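Local coordinates for protein glutathione reductase (Bartonella henselae, PDB 3O0H) that probably catalyses the NADPH-dependent reduction of glutathione disulfide to glutathione, working as an FAD-containing oxidoreductase of the pyridine nucleotide-disulphide family, at residues K386-Y391 with K412-G417. Numbering follows the deposited sequence.
Sequences KRVEIY and KLVVDG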
loop_
_atom_site.group_PDB
_atom_site.type_symbol
_atom_site.label_atom_id
_atom_site.label_comp_id
_atom_site.label_asym_id
_atom_site.label_seq_id
_atom_site.Cartn_x
_atom_site.Cartn_y
_atom_site.Cartn_z
ATOM N N LYS B 386 20.336 -22.387 10.504
ATOM C CA LYS B 386 20.056 -23.506 11.441
ATOM C C LYS B 386 18.605 -23.438 11.979
ATOM O O LYS B 386 17.910 -24.465 12.118
ATOM C CB LYS B 386 21.091 -23.537 12.602
ATOM N N ARG B 387 18.122 -22.229 12.256
ATOM C CA ARG B 387 16.761 -22.064 12.771
ATOM C C ARG B 387 16.003 -20.976 12.021
ATOM O O ARG B 387 16.471 -19.848 11.920
ATOM C CB ARG B 387 16.769 -21.748 14.256
ATOM C CG ARG B 387 15.367 -21.742 14.899
ATOM C CD ARG B 387 15.423 -21.231 16.354
ATOM N NE ARG B 387 14.085 -20.991 16.935
ATOM C CZ ARG B 387 13.390 -21.874 17.668
ATOM N NH1 ARG B 387 13.856 -23.101 17.919
ATOM N NH2 ARG B 387 12.197 -21.529 18.149
ATOM N N VAL B 388 14.836 -21.350 11.511
ATOM C CA VAL B 388 13.987 -20.460 10.725
ATOM C C VAL B 388 12.580 -20.494 11.310
ATOM O O VAL B 388 11.976 -21.560 11.479
ATOM C CB VAL B 388 13.969 -20.886 9.252
ATOM C CG1 VAL B 388 12.898 -20.079 8.437
ATOM C CG2 VAL B 388 15.412 -20.772 8.662
ATOM N N GLU B 389 12.107 -19.316 11.686
ATOM C CA GLU B 389 10.783 -19.121 12.227
ATOM C C GLU B 389 9.937 -18.548 11.074
ATOM O O GLU B 389 10.369 -17.644 10.364
ATOM C CB GLU B 389 10.837 -18.130 13.384
ATOM C CG GLU B 389 11.557 -18.640 14.654
ATOM C CD GLU B 389 11.747 -17.542 15.692
ATOM O OE1 GLU B 389 11.506 -16.355 15.385
ATOM O OE2 GLU B 389 12.162 -17.853 16.787
ATOM N N ILE B 390 8.748 -19.110 10.894
ATOM C CA ILE B 390 7.825 -18.694 9.833
ATOM C C ILE B 390 6.570 -18.072 10.454
ATOM O O ILE B 390 5.890 -18.698 11.289
ATOM C CB ILE B 390 7.403 -19.883 8.986
ATOM C CG1 ILE B 390 8.611 -20.558 8.327
ATOM C CG2 ILE B 390 6.361 -19.433 7.940
ATOM C CD1 ILE B 390 9.327 -19.671 7.331
ATOM N N TYR B 391 6.247 -16.863 10.027
ATOM C CA TYR B 391 5.063 -16.176 10.473
ATOM C C TYR B 391 4.215 -15.983 9.227
ATOM O O TYR B 391 4.594 -15.224 8.333
ATOM C CB TYR B 391 5.389 -14.828 11.123
ATOM C CG TYR B 391 6.281 -14.982 12.359
ATOM C CD1 TYR B 391 5.754 -14.897 13.643
ATOM C CD2 TYR B 391 7.663 -15.166 12.220
ATOM C CE1 TYR B 391 6.580 -15.029 14.784
ATOM C CE2 TYR B 391 8.509 -15.301 13.357
ATOM C CZ TYR B 391 7.960 -15.230 14.625
ATOM O OH TYR B 391 8.765 -15.354 15.719
ATOM N N LYS B 412 3.720 -13.467 4.604
ATOM C CA LYS B 412 4.597 -14.398 5.308
ATOM C C LYS B 412 5.939 -13.733 5.607
ATOM O O LYS B 412 6.532 -13.117 4.746
ATOM C CB LYS B 412 4.744 -15.684 4.513
ATOM C CG LYS B 412 5.637 -16.702 5.166
ATOM C CD LYS B 412 5.551 -18.068 4.519
ATOM C CE LYS B 412 6.366 -18.155 3.246
ATOM N NZ LYS B 412 6.225 -19.438 2.490
ATOM N N LEU B 413 6.385 -13.799 6.861
ATOM C CA LEU B 413 7.727 -13.344 7.206
ATOM C C LEU B 413 8.595 -14.557 7.539
ATOM O O LEU B 413 8.177 -15.468 8.213
ATOM C CB LEU B 413 7.651 -12.374 8.362
ATOM C CG LEU B 413 6.841 -11.101 8.154
ATOM C CD1 LEU B 413 6.755 -10.283 9.438
ATOM C CD2 LEU B 413 7.422 -10.296 7.020
ATOM N N VAL B 414 9.817 -14.551 7.032
ATOM C CA VAL B 414 10.728 -15.642 7.179
ATOM C C VAL B 414 11.848 -15.097 8.066
ATOM O O VAL B 414 12.485 -14.097 7.753
ATOM C CB VAL B 414 11.266 -16.114 5.848
ATOM C CG1 VAL B 414 12.275 -17.247 6.096
ATOM C CG2 VAL B 414 10.150 -16.616 4.912
ATOM N N VAL B 415 12.076 -15.746 9.182
ATOM C CA VAL B 415 12.928 -15.136 10.224
ATOM C C VAL B 415 14.096 -16.063 10.593
ATOM O O VAL B 415 13.903 -17.263 10.733
ATOM C CB VAL B 415 12.043 -14.745 11.442
ATOM C CG1 VAL B 415 12.895 -14.236 12.616
ATOM C CG2 VAL B 415 10.984 -13.690 11.001
ATOM N N ASP B 416 15.298 -15.503 10.738
ATOM C CA ASP B 416 16.437 -16.267 11.217
ATOM C C ASP B 416 16.269 -16.301 12.726
ATOM O O ASP B 416 16.368 -15.285 13.386
ATOM C CB ASP B 416 17.747 -15.597 10.767
ATOM C CG ASP B 416 19.005 -16.210 11.420
ATOM O OD1 ASP B 416 18.882 -17.152 12.210
ATOM O OD2 ASP B 416 20.104 -15.701 11.129
ATOM N N GLY B 417 15.987 -17.474 13.257
ATOM C CA GLY B 417 15.763 -17.673 14.706
ATOM C C GLY B 417 16.916 -17.325 15.640
ATOM O O GLY B 417 16.698 -17.034 16.804
HETATM O O HOH W 1 19.672 -19.780 12.323
#
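E389 and V415 form a hydrogen-bonded antiparallel pair between the neighbouring strands 387-395 and 409-416 in the sheet of the dimerisation domain. Both backbone bonds of the pair are present, E389 N to V415 O at 2.9 Å and V415 N to E389 O at 2.8 Å, and the N-to-C directions of segments 387-391 and 412-416 differ by 157°. The E389 side chain can be followed outward, crossing V415 at a slant. E389 CB lies 4.1 Å from V415 CB; E389 CG sits beside the backbone N and anti to the carbonyl carbon (chi1 -69°), and the extended chain beyond it brings E389 CD to 4.1 Å from G417 CA. At the tip, E389 OE1 passes V415 CG1 at 3.8 Å and lies in the plane of the Y391 ring, at its edge. R420 makes a salt bridge to OE1 and a hydrogen bond to Y391 OH, tying both tips to one guanidinium. E389 OE2 has a long salt bridge to R387 NE. Beside this polar group, Y391 CE2 meets V415 CG2 at 3.8 Å, an oblique approach. On the reverse face V388 and I390 pack on V414, whose CG1 touches V388 CG1. Where the second strand ends, G417 N donates to R387 O at 2.8 Å, from 46° above the carbonyl plane.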